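Local atomic coordinates of T-box transcription factor TBX21 (Mus musculus, PDB entry 5T1J), a protein that binds DNA through its T-box domain as the lineage-defining transcription factor of Th1 cells, activating Th1 genes such as that for IFN-gamma and repressing Th2 and Th17 programs. Residues T32-I36 and F176-Y182; L119-N124 and M134-Q138. The contacts are given in a common frame with arbitrary orientation. Numbering follows the deposited sequence.

Contact 1. Residues T32-I36 and F176-Y182; sequences TEMII and FIAVTAY. With nucleotides of chain E; nucleotides of chain F.
This is a parallel strand pair in the p53-like beta fold of the T-box domain: 33-35 runs beside 176-179, axes 4.8 Å apart at closest, 32° between directions. M34 faces A178 (CA-CA 5.2 Å) and I35 faces V179 (5.0 Å). Backbone bonds run M34 N to I177 O (3.1 Å), V179 N to M34 O (2.8 Å) and I36 N to V179 O (3.0 Å), after a weak I177 N to T32 O bond (3.2 Å). The F176 backbone also bonds Y143, and that of A178 L140 and H141. M34 (mmt) sets CG over one face of the F176 ring (chi1 p), 3.5 Å from the centroid (CH-pi); SD, 5.1 Å from that centroid, makes an oblique Met-aromatic contact. E33 OE1 accepts from Q183 N; K191 NZ bonds E33 O and Y182 OH. T180 OG1 donates to OP2 of DT4 in chain E at 2.4 Å. Y182 (chi1 m), essential for RUNX1 interaction, donates from OH to OP1 of DG17 in chain F, also a very short 2.4 Å.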
ATOM      1  N   THR A  32     -23.239  -9.031  -6.344  1.00 88.38           N
ATOM      2  CA  THR A  32     -22.987  -7.828  -5.546  1.00 87.80           C
ATOM      3  C   THR A  32     -22.639  -6.608  -6.390  1.00 87.23           C
ATOM      4  O   THR A  32     -22.058  -6.755  -7.485  1.00 87.30           O
ATOM      5  CB  THR A  32     -21.867  -8.078  -4.577  1.00 88.00           C
ATOM      6  OG1 THR A  32     -21.893  -9.454  -4.172  1.00 88.78           O
ATOM      7  CG2 THR A  32     -22.030  -7.180  -3.369  1.00 87.73           C
ATOM      8  N   GLU A  33     -23.021  -5.413  -5.920  1.00 88.97           N
ATOM      9  CA  GLU A  33     -22.769  -4.195  -6.712  1.00 88.58           C
ATOM     10  C   GLU A  33     -22.226  -3.092  -5.810  1.00 88.33           C
ATOM     11  O   GLU A  33     -22.893  -2.700  -4.858  1.00109.83           O
ATOM     12  CB  GLU A  33     -24.042  -3.691  -7.446  1.00 88.52           C
ATOM     13  CG  GLU A  33     -24.668  -4.708  -8.433  1.00 88.86           C
ATOM     14  CD  GLU A  33     -25.770  -4.127  -9.347  1.00 94.55           C
ATOM     15  OE1 GLU A  33     -25.941  -2.873  -9.326  1.00 88.64           O
ATOM     16  OE2 GLU A  33     -26.421  -4.921 -10.094  1.00 89.22           O
ATOM     17  N   MET A  34     -21.016  -2.614  -6.105  1.00 81.46           N
ATOM     18  CA  MET A  34     -20.427  -1.487  -5.384  1.00 81.33           C
ATOM     19  C   MET A  34     -20.388  -0.263  -6.296  1.00 81.24           C
ATOM     20  O   MET A  34     -20.033  -0.346  -7.479  1.00 81.34           O
ATOM     21  CB  MET A  34     -19.029  -1.818  -4.863  1.00 81.49           C
ATOM     22  CG  MET A  34     -19.027  -3.037  -3.966  1.00 81.75           C
ATOM     23  SD  MET A  34     -19.929  -2.782  -2.424  1.00 81.82           S
ATOM     24  CE  MET A  34     -19.381  -4.287  -1.600  1.00 87.84           C
ATOM     25  N   ILE A  35     -20.856   0.853  -5.765  1.00 87.34           N
ATOM     26  CA  ILE A  35     -20.933   2.076  -6.529  1.00 87.44           C
ATOM     27  C   ILE A  35     -19.632   2.846  -6.428  1.00 87.60           C
ATOM     28  O   ILE A  35     -19.122   3.070  -5.348  1.00 87.64           O
ATOM     29  CB  ILE A  35     -22.092   2.946  -6.051  1.00 87.54           C
ATOM     30  CG1 ILE A  35     -22.090   4.290  -6.786  1.00 87.82           C
ATOM     31  CG2 ILE A  35     -22.032   3.117  -4.501  1.00 89.72           C
ATOM     32  CD1 ILE A  35     -23.325   5.154  -6.469  1.00 88.11           C
ATOM     33  N   ILE A  36     -19.081   3.234  -7.563  1.00 79.23           N
ATOM     34  CA  ILE A  36     -17.815   3.920  -7.615  1.00 79.54           C
ATOM     35  C   ILE A  36     -18.054   5.352  -8.073  1.00 79.92           C
ATOM     36  O   ILE A  36     -18.958   5.615  -8.831  1.00 80.00           O
ATOM     37  CB  ILE A  36     -16.857   3.162  -8.534  1.00 79.74           C
ATOM     38  CG1 ILE A  36     -17.346   3.138  -9.955  1.00 79.95           C
ATOM     39  CG2 ILE A  36     -16.761   1.725  -8.114  1.00 79.52           C
ATOM     40  CD1 ILE A  36     -16.814   4.231 -10.819  1.00 80.52           C
ATOM     41  N   PHE A 176     -17.599  -8.574  -6.695  1.00 84.32           N
ATOM     42  CA  PHE A 176     -18.625  -7.598  -7.022  1.00 83.66           C
ATOM     43  C   PHE A 176     -18.330  -6.959  -8.341  1.00 83.55           C
ATOM     44  O   PHE A 176     -17.433  -7.349  -9.075  1.00 84.03           O
ATOM     45  CB  PHE A 176     -18.821  -6.498  -5.949  1.00 83.10           C
ATOM     46  CG  PHE A 176     -17.620  -5.664  -5.715  1.00 82.97           C
ATOM     47  CD1 PHE A 176     -17.335  -4.560  -6.533  1.00 82.69           C
ATOM     48  CD2 PHE A 176     -16.739  -5.975  -4.692  1.00 83.27           C
ATOM     49  CE1 PHE A 176     -16.186  -3.783  -6.331  1.00 82.72           C
ATOM     50  CE2 PHE A 176     -15.607  -5.205  -4.518  1.00 83.24           C
ATOM     51  CZ  PHE A 176     -15.350  -4.114  -5.343  1.00 82.97           C
ATOM     52  N   ILE A 177     -19.151  -5.981  -8.648  1.00 85.36           N
ATOM     53  CA  ILE A 177     -19.162  -5.360  -9.940  1.00 85.36           C
ATOM     54  C   ILE A 177     -19.073  -3.891  -9.668  1.00 84.90           C
ATOM     55  O   ILE A 177     -19.675  -3.378  -8.748  1.00 84.54           O
ATOM     56  CB  ILE A 177     -20.452  -5.777 -10.739  1.00 87.98           C
ATOM     57  CG1 ILE A 177     -20.354  -7.265 -11.043  1.00 86.13           C
ATOM     58  CG2 ILE A 177     -20.613  -5.003 -12.061  1.00 85.53           C
ATOM     59  CD1 ILE A 177     -21.349  -7.760 -12.066  1.00 86.46           C
ATOM     60  N   ALA A 178     -18.260  -3.197 -10.407  1.00 78.90           N
ATOM     61  CA  ALA A 178     -18.193  -1.797 -10.112  1.00 78.61           C
ATOM     62  C   ALA A 178     -19.205  -1.097 -10.944  1.00 78.56           C
ATOM     63  O   ALA A 178     -19.148  -1.190 -12.177  1.00 78.94           O
ATOM     64  CB  ALA A 178     -16.785  -1.235 -10.385  1.00169.95           C
ATOM     65  N   VAL A 179     -20.126  -0.386 -10.324  1.00 82.26           N
ATOM     66  CA  VAL A 179     -21.078   0.312 -11.162  1.00 82.35           C
ATOM     67  C   VAL A 179     -21.184   1.754 -10.814  1.00 82.33           C
ATOM     68  O   VAL A 179     -20.959   2.144  -9.674  1.00 82.15           O
ATOM     69  CB  VAL A 179     -22.460  -0.305 -11.106  1.00 82.25           C
ATOM     70  CG1 VAL A 179     -22.451  -1.646 -11.842  1.00 82.50           C
ATOM     71  CG2 VAL A 179     -22.915  -0.428  -9.675  1.00 81.96           C
ATOM     72  N   THR A 180     -21.450   2.555 -11.836  1.00 92.26           N
ATOM     73  CA  THR A 180     -21.665   3.967 -11.608  1.00 92.45           C
ATOM     74  C   THR A 180     -23.039   4.210 -11.022  1.00 92.32           C
ATOM     75  O   THR A 180     -23.289   5.270 -10.450  1.00 92.50           O
ATOM     76  CB  THR A 180     -21.543   4.761 -12.888  1.00 99.38           C
ATOM     77  OG1 THR A 180     -20.386   4.316 -13.616  1.00 99.04           O
ATOM     78  CG2 THR A 180     -21.410   6.236 -12.563  1.00104.00           C
ATOM     79  N   ALA A 181     -23.924   3.230 -11.168  1.00 83.31           N
ATOM     80  CA  ALA A 181     -25.246   3.329 -10.587  1.00 83.29           C
ATOM     81  C   ALA A 181     -25.910   1.952 -10.626  1.00 83.14           C
ATOM     82  O   ALA A 181     -25.734   1.193 -11.591  1.00 83.23           O
ATOM     83  CB  ALA A 181     -26.108   4.374 -11.325  1.00 83.79           C
ATOM     84  N   TYR A 182     -26.746   1.663  -9.634  1.00 89.01           N
ATOM     85  CA  TYR A 182     -27.210   0.303  -9.441  1.00 88.97           C
ATOM     86  C   TYR A 182     -28.087  -0.230 -10.603  1.00 89.26           C
ATOM     87  O   TYR A 182     -28.812   0.520 -11.278  1.00 89.54           O
ATOM     88  CB  TYR A 182     -27.970   0.204  -8.123  1.00 89.05           C
ATOM     89  CG  TYR A 182     -27.179   0.508  -6.851  1.00 88.89           C
ATOM     90  CD1 TYR A 182     -26.223  -0.376  -6.351  1.00 94.42           C
ATOM     91  CD2 TYR A 182     -27.448   1.648  -6.112  1.00 89.20           C
ATOM     92  CE1 TYR A 182     -25.510  -0.089  -5.162  1.00 88.67           C
ATOM     93  CE2 TYR A 182     -26.762   1.942  -4.938  1.00 98.79           C
ATOM     94  CZ  TYR A 182     -25.788   1.076  -4.462  1.00 88.82           C
ATOM     95  OH  TYR A 182     -25.105   1.410  -3.291  1.00 88.89           O
TER
ATOM     96  P    DT E   4     -19.740   4.311 -16.757  1.00 96.68           P
ATOM     97  OP1  DT E   4     -18.322   3.975 -17.009  1.00 96.52           O
ATOM     98  OP2  DT E   4     -20.507   3.430 -15.853  1.00 97.27           O
ATOM     99  O5'  DT E   4     -19.875   5.845 -16.248  1.00 97.24           O
ATOM    100  C5'  DT E   4     -19.415   6.902 -17.039  1.00 97.62           C
ATOM    101  C4'  DT E   4     -19.975   8.240 -16.574  1.00 98.63           C
ATOM    102  O4'  DT E   4     -21.390   8.260 -16.714  1.00 98.97           O
ATOM    103  C3'  DT E   4     -19.698   8.623 -15.111  1.00 99.12           C
ATOM    104  O3'  DT E   4     -18.655   9.646 -15.099  1.00100.08           O
ATOM    105  C2'  DT E   4     -21.053   9.136 -14.571  1.00 99.85           C
ATOM    106  C1'  DT E   4     -21.910   9.224 -15.835  1.00101.07           C
ATOM    107  N1   DT E   4     -23.428   8.936 -15.638  1.00104.92           N
ATOM    108  C2   DT E   4     -24.338   9.977 -15.742  1.00102.18           C
ATOM    109  O2   DT E   4     -24.009  11.133 -15.949  1.00108.31           O
ATOM    110  N3   DT E   4     -25.659   9.614 -15.582  1.00103.03           N
ATOM    111  C4   DT E   4     -26.161   8.335 -15.340  1.00102.58           C
ATOM    112  O4   DT E   4     -27.374   8.105 -15.207  1.00103.87           O
ATOM    113  C5   DT E   4     -25.153   7.286 -15.254  1.00100.91           C
ATOM    114  C7   DT E   4     -25.561   5.857 -15.005  1.00100.71           C
ATOM    115  C6   DT E   4     -23.858   7.635 -15.412  1.00100.01           C
TER
ATOM    116  P    DG F  17     -26.483   3.707  -1.528  1.00 97.61           P
ATOM    117  OP1  DG F  17     -26.368   2.240  -1.489  1.00 97.71           O
ATOM    118  OP2  DG F  17     -25.470   4.456  -2.276  1.00 96.29           O
ATOM    119  O5'  DG F  17     -27.834   4.213  -2.227  1.00 98.72           O
ATOM    120  C5'  DG F  17     -29.094   3.879  -1.707  1.00100.64           C
ATOM    121  C4'  DG F  17     -30.152   4.838  -2.227  1.00101.98           C
ATOM    122  O4'  DG F  17     -29.814   6.210  -1.937  1.00101.86           O
ATOM    123  C3'  DG F  17     -30.444   4.755  -3.735  1.00101.77           C
ATOM    124  O3'  DG F  17     -31.879   4.569  -3.901  1.00104.22           O
ATOM    125  C2'  DG F  17     -29.957   6.093  -4.299  1.00100.99           C
ATOM    126  C1'  DG F  17     -30.002   7.014  -3.084  1.00101.89           C
ATOM    127  N9   DG F  17     -28.993   8.064  -3.086  1.00100.94           N
ATOM    128  C8   DG F  17     -27.629   7.895  -3.063  1.00 99.16           C
ATOM    129  N7   DG F  17     -26.962   9.012  -3.048  1.00 99.18           N
ATOM    130  C5   DG F  17     -27.945   9.994  -3.065  1.00101.02           C
ATOM    131  C6   DG F  17     -27.819  11.400  -3.070  1.00102.23           C
ATOM    132  O6   DG F  17     -26.784  12.067  -3.055  1.00101.93           O
ATOM    133  N1   DG F  17     -29.057  12.036  -3.088  1.00104.42           N
ATOM    134  C2   DG F  17     -30.270  11.387  -3.106  1.00105.42           C
ATOM    135  N2   DG F  17     -31.360  12.170  -3.124  1.00107.98           N
ATOM    136  N3   DG F  17     -30.406  10.061  -3.108  1.00104.39           N
ATOM    137  C4   DG F  17     -29.204   9.430  -3.086  1.00102.14           C
TER

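Contact 2. Residues L119-N124 and M134-Q138; sequences LKLTNN and MIVLQ. With nucleotides of chain E; nucleotides of chain F.
N123 ND2 (chi1 p) donates to OP2 of DT5 in DNA chain E at 2.7 Å. T122 OG1 hydrogen-bonds chiefly to T37 O, with K38 O as second acceptor. Between the segments the best backbone bond is L137 N to T122 O, 2.7 Å; I135 N to K120 O (3.1 Å) and T122 N to I135 O (3.0 Å) are bent and weak. The bridges are parallel, L121 opposite I135 (CA-CA 5.0 Å) and T122 opposite V136 (4.6 Å), though end-to-end directions of the touching parts diverge by 59°, in a small mixed sheet of the T-box domain where 120-122 is central, flanked by 41-42 and 135-136. On the face shared by L121 and I135, L121 CD2 packs 4.2 Å from I135 CB and 3.4 Å from L137 CD1; L119 CD2 meets I135 CG1 at 3.5 Å. T122 and V136 share the other, their CG2 atoms 3.6 Å apart. K120 (chi1 m, chi2 m) extends away from the pair, its CE within 3.1 Å of OP1 of DG15 in chain F.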
ATOM      1  N   LEU A 119     -12.745   2.438   3.477  1.00 75.49           N
ATOM      2  CA  LEU A 119     -12.119   2.193   2.197  1.00 75.25           C
ATOM      3  C   LEU A 119     -12.975   2.856   1.175  1.00 74.83           C
ATOM      4  O   LEU A 119     -14.111   2.488   1.089  1.00 74.52           O
ATOM      5  CB  LEU A 119     -12.009   0.698   1.960  1.00 75.22           C
ATOM      6  CG  LEU A 119     -10.993   0.231   0.938  1.00 75.34           C
ATOM      7  CD1 LEU A 119     -10.771  -1.276   1.029  1.00 75.61           C
ATOM      8  CD2 LEU A 119     -11.405   0.663  -0.439  1.00 74.95           C
ATOM      9  N   LYS A 120     -12.501   3.826   0.407  1.00 74.91           N
ATOM     10  CA  LYS A 120     -13.404   4.381  -0.606  1.00 74.61           C
ATOM     11  C   LYS A 120     -13.041   3.829  -1.981  1.00 74.47           C
ATOM     12  O   LYS A 120     -11.841   3.509  -2.221  1.00 74.79           O
ATOM     13  CB  LYS A 120     -13.370   5.909  -0.693  1.00 74.97           C
ATOM     14  CG  LYS A 120     -13.431   6.664   0.577  1.00 75.38           C
ATOM     15  CD  LYS A 120     -14.744   6.676   1.221  1.00 75.27           C
ATOM     16  CE  LYS A 120     -14.966   8.018   1.875  1.00 75.90           C
ATOM     17  NZ  LYS A 120     -15.027   9.084   0.820  1.00 76.10           N
ATOM     18  N   LEU A 121     -14.046   3.783  -2.886  1.00 78.13           N
ATOM     19  CA  LEU A 121     -13.829   3.354  -4.284  1.00 78.12           C
ATOM     20  C   LEU A 121     -14.207   4.462  -5.269  1.00 78.26           C
ATOM     21  O   LEU A 121     -15.031   5.326  -4.943  1.00 78.23           O
ATOM     22  CB  LEU A 121     -14.597   2.087  -4.582  1.00 77.78           C
ATOM     23  CG  LEU A 121     -14.451   0.992  -3.514  1.00 77.78           C
ATOM     24  CD1 LEU A 121     -15.833   0.571  -3.148  1.00 77.48           C
ATOM     25  CD2 LEU A 121     -13.662  -0.204  -3.971  1.00 78.04           C
ATOM     26  N   THR A 122     -13.540   4.468  -6.430  1.00 89.21           N
ATOM     27  CA  THR A 122     -13.622   5.570  -7.410  1.00 89.61           C
ATOM     28  C   THR A 122     -13.232   5.214  -8.861  1.00 89.98           C
ATOM     29  O   THR A 122     -12.975   4.038  -9.179  1.00 89.90           O
ATOM     30  CB  THR A 122     -12.707   6.774  -6.982  1.00 90.22           C
ATOM     31  OG1 THR A 122     -13.143   7.971  -7.646  1.00 90.65           O
ATOM     32  CG2 THR A 122     -11.242   6.527  -7.322  1.00 90.77           C
ATOM     33  N   ASN A 123     -13.202   6.241  -9.730  1.00104.29           N
ATOM     34  CA  ASN A 123     -12.826   6.087 -11.145  1.00104.87           C
ATOM     35  C   ASN A 123     -11.744   7.058 -11.700  1.00110.76           C
ATOM     36  O   ASN A 123     -11.597   7.168 -12.919  1.00106.56           O
ATOM     37  CB  ASN A 123     -14.094   6.188 -11.991  1.00124.37           C
ATOM     38  CG  ASN A 123     -14.764   7.550 -11.895  1.00114.92           C
ATOM     39  OD1 ASN A 123     -14.127   8.559 -11.578  1.00105.52           O
ATOM     40  ND2 ASN A 123     -16.066   7.576 -12.127  1.00104.69           N
ATOM     41  N   ASN A 124     -10.996   7.757 -10.836  1.00141.52           N
ATOM     42  CA  ASN A 124      -9.900   8.640 -11.295  1.00165.98           C
ATOM     43  C   ASN A 124      -8.485   8.063 -11.145  1.00156.00           C
ATOM     44  O   ASN A 124      -7.870   8.194 -10.084  1.00164.47           O
ATOM     45  CB  ASN A 124      -9.930   9.991 -10.561  1.00108.38           C
ATOM     46  CG  ASN A 124     -11.063  10.890 -11.019  1.00138.23           C
ATOM     47  OD1 ASN A 124     -11.821  11.425 -10.207  1.00143.73           O
ATOM     48  ND2 ASN A 124     -11.168  11.081 -12.330  1.00158.31           N
ATOM     49  N   MET A 134      -7.252   5.424  -1.940  1.00 85.76           N
ATOM     50  CA  MET A 134      -8.558   4.845  -2.179  1.00 84.99           C
ATOM     51  C   MET A 134      -8.477   4.106  -3.493  1.00 84.95           C
ATOM     52  O   MET A 134      -7.796   4.538  -4.421  1.00 89.30           O
ATOM     53  CB  MET A 134      -9.655   5.932  -2.140  1.00 84.76           C
ATOM     54  CG  MET A 134      -9.561   7.050  -3.163  1.00 85.15           C
ATOM     55  SD  MET A 134     -10.697   8.390  -2.702  1.00 85.19           S
ATOM     56  CE  MET A 134     -10.464   9.564  -4.037  1.00 85.87           C
ATOM     57  N   ILE A 135      -9.135   2.954  -3.549  1.00 86.19           N
ATOM     58  CA  ILE A 135      -9.021   2.100  -4.712  1.00 86.28           C
ATOM     59  C   ILE A 135      -9.732   2.732  -5.871  1.00 86.14           C
ATOM     60  O   ILE A 135     -10.854   3.219  -5.748  1.00 85.66           O
ATOM     61  CB  ILE A 135      -9.584   0.725  -4.452  1.00 85.97           C
ATOM     62  CG1 ILE A 135      -9.162   0.286  -3.059  1.00 86.12           C
ATOM     63  CG2 ILE A 135      -9.045  -0.211  -5.470  1.00 86.41           C
ATOM     64  CD1 ILE A 135      -9.182  -1.171  -2.852  1.00 86.26           C
ATOM     65  N   VAL A 136      -9.071   2.712  -7.008  1.00 89.99           N
ATOM     66  CA  VAL A 136      -9.648   3.324  -8.170  1.00 90.04           C
ATOM     67  C   VAL A 136      -9.958   2.144  -9.099  1.00 90.03           C
ATOM     68  O   VAL A 136      -9.091   1.336  -9.452  1.00 90.58           O
ATOM     69  CB  VAL A 136      -8.704   4.387  -8.780  1.00 90.90           C
ATOM     70  CG1 VAL A 136      -7.443   3.759  -9.190  1.00 91.67           C
ATOM     71  CG2 VAL A 136      -9.335   5.058  -9.962  1.00 91.10           C
ATOM     72  N   LEU A 137     -11.242   2.005  -9.402  1.00 97.11           N
ATOM     73  CA  LEU A 137     -11.732   0.854 -10.142  1.00 97.07           C
ATOM     74  C   LEU A 137     -12.377   1.202 -11.456  1.00 97.25           C
ATOM     75  O   LEU A 137     -12.769   2.324 -11.682  1.00106.90           O
ATOM     76  CB  LEU A 137     -12.708   0.053  -9.279  1.00 96.40           C
ATOM     77  CG  LEU A 137     -12.063  -0.607  -8.057  1.00 96.41           C
ATOM     78  CD1 LEU A 137     -13.031  -1.258  -7.137  1.00 95.92           C
ATOM     79  CD2 LEU A 137     -11.104  -1.659  -8.583  1.00 97.09           C
ATOM     80  N   GLN A 138     -12.429   0.239 -12.360  1.00 96.54           N
ATOM     81  CA  GLN A 138     -13.089   0.445 -13.636  1.00 96.80           C
ATOM     82  C   GLN A 138     -14.550   0.061 -13.530  1.00 96.14           C
ATOM     83  O   GLN A 138     -14.913  -1.027 -13.025  1.00110.33           O
ATOM     84  CB  GLN A 138     -12.382  -0.373 -14.729  1.00 97.71           C
ATOM     85  CG  GLN A 138     -11.045   0.100 -15.217  1.00119.03           C
ATOM     86  CD  GLN A 138     -10.527  -0.895 -16.263  1.00116.78           C
ATOM     87  OE1 GLN A 138     -11.179  -1.953 -16.573  1.00109.65           O
ATOM     88  NE2 GLN A 138      -9.476  -0.453 -16.973  1.00133.40           N
TER
ATOM     89  P    DT E   5     -17.990  10.155 -13.745  1.00100.45           P
ATOM     90  OP1  DT E   5     -16.623  10.568 -14.104  1.00105.93           O
ATOM     91  OP2  DT E   5     -18.168   9.081 -12.740  1.00 99.61           O
ATOM     92  O5'  DT E   5     -18.904  11.409 -13.321  1.00101.80           O
ATOM     93  C5'  DT E   5     -18.915  12.566 -14.115  1.00103.14           C
ATOM     94  C4'  DT E   5     -20.183  13.385 -13.917  1.00104.31           C
ATOM     95  O4'  DT E   5     -21.348  12.521 -13.965  1.00103.23           O
ATOM     96  C3'  DT E   5     -20.304  14.124 -12.580  1.00105.74           C
ATOM     97  O3'  DT E   5     -20.141  15.521 -12.755  1.00108.08           O
ATOM     98  C2'  DT E   5     -21.724  13.799 -12.081  1.00105.56           C
ATOM     99  C1'  DT E   5     -22.376  13.191 -13.303  1.00104.61           C
ATOM    100  N1   DT E   5     -23.439  12.243 -12.975  1.00103.88           N
ATOM    101  C2   DT E   5     -24.750  12.638 -13.149  1.00105.24           C
ATOM    102  O2   DT E   5     -25.061  13.730 -13.603  1.00106.95           O
ATOM    103  N3   DT E   5     -25.683  11.701 -12.807  1.00104.91           N
ATOM    104  C4   DT E   5     -25.444  10.447 -12.296  1.00103.43           C
ATOM    105  O4   DT E   5     -26.356   9.684 -12.017  1.00103.66           O
ATOM    106  C5   DT E   5     -24.047  10.095 -12.111  1.00102.02           C
ATOM    107  C7   DT E   5     -23.671   8.748 -11.550  1.00100.74           C
ATOM    108  C6   DT E   5     -23.120  11.008 -12.448  1.00102.34           C
TER
ATOM    109  P    DG F  15     -17.704  10.482   3.486  1.00102.88           P
ATOM    110  OP1  DG F  15     -16.613   9.597   3.944  1.00103.10           O
ATOM    111  OP2  DG F  15     -17.575  11.274   2.235  1.00102.80           O
ATOM    112  O5'  DG F  15     -18.930   9.471   3.426  1.00101.25           O
ATOM    113  C5'  DG F  15     -19.203   8.692   4.565  1.00101.47           C
ATOM    114  C4'  DG F  15     -20.634   8.282   4.569  1.00100.87           C
ATOM    115  O4'  DG F  15     -21.442   9.449   4.708  1.00101.87           O
ATOM    116  C3'  DG F  15     -21.084   7.590   3.308  1.00 99.35           C
ATOM    117  O3'  DG F  15     -21.910   6.494   3.653  1.00 99.12           O
ATOM    118  C2'  DG F  15     -21.858   8.692   2.590  1.00 99.58           C
ATOM    119  C1'  DG F  15     -22.453   9.421   3.765  1.00101.17           C
ATOM    120  N9   DG F  15     -22.751  10.809   3.529  1.00102.35           N
ATOM    121  C8   DG F  15     -21.840  11.803   3.336  1.00103.19           C
ATOM    122  N7   DG F  15     -22.374  12.973   3.169  1.00104.61           N
ATOM    123  C5   DG F  15     -23.733  12.733   3.226  1.00104.66           C
ATOM    124  C6   DG F  15     -24.808  13.628   3.094  1.00106.24           C
ATOM    125  O6   DG F  15     -24.750  14.856   2.895  1.00107.92           O
ATOM    126  N1   DG F  15     -26.045  12.970   3.207  1.00106.18           N
ATOM    127  C2   DG F  15     -26.191  11.613   3.431  1.00104.81           C
ATOM    128  N2   DG F  15     -27.443  11.152   3.531  1.00105.46           N
ATOM    129  N3   DG F  15     -25.177  10.768   3.552  1.00103.33           N
ATOM    130  C4   DG F  15     -23.985  11.397   3.444  1.00103.31           C
TER

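In the fold
Along the chain, contact 2 is nested inside the long loop closed by contact 1; their centres lie 11 Å apart. A178 CB packs 3.2 Å from Q138 O, I36 CD1 lies 3.5 Å from N123 CB, and F176 CZ is 4.1 Å from L137 CD1, so the parallel pair of the larger sheet packs against the C-terminal ends of strands 120-122 and 135-136 in the smaller. Both reach the same DNA: T180 and N123 bind phosphates of successive DT4 and DT5 in chain E, while Y182 hydrogen-bonds DG17 and K120 comes close to DG15 in chain F. The nearest side-chain atoms of L121 and Y182 are about 9 Å apart, placing contact 2 near the RUNX1 site.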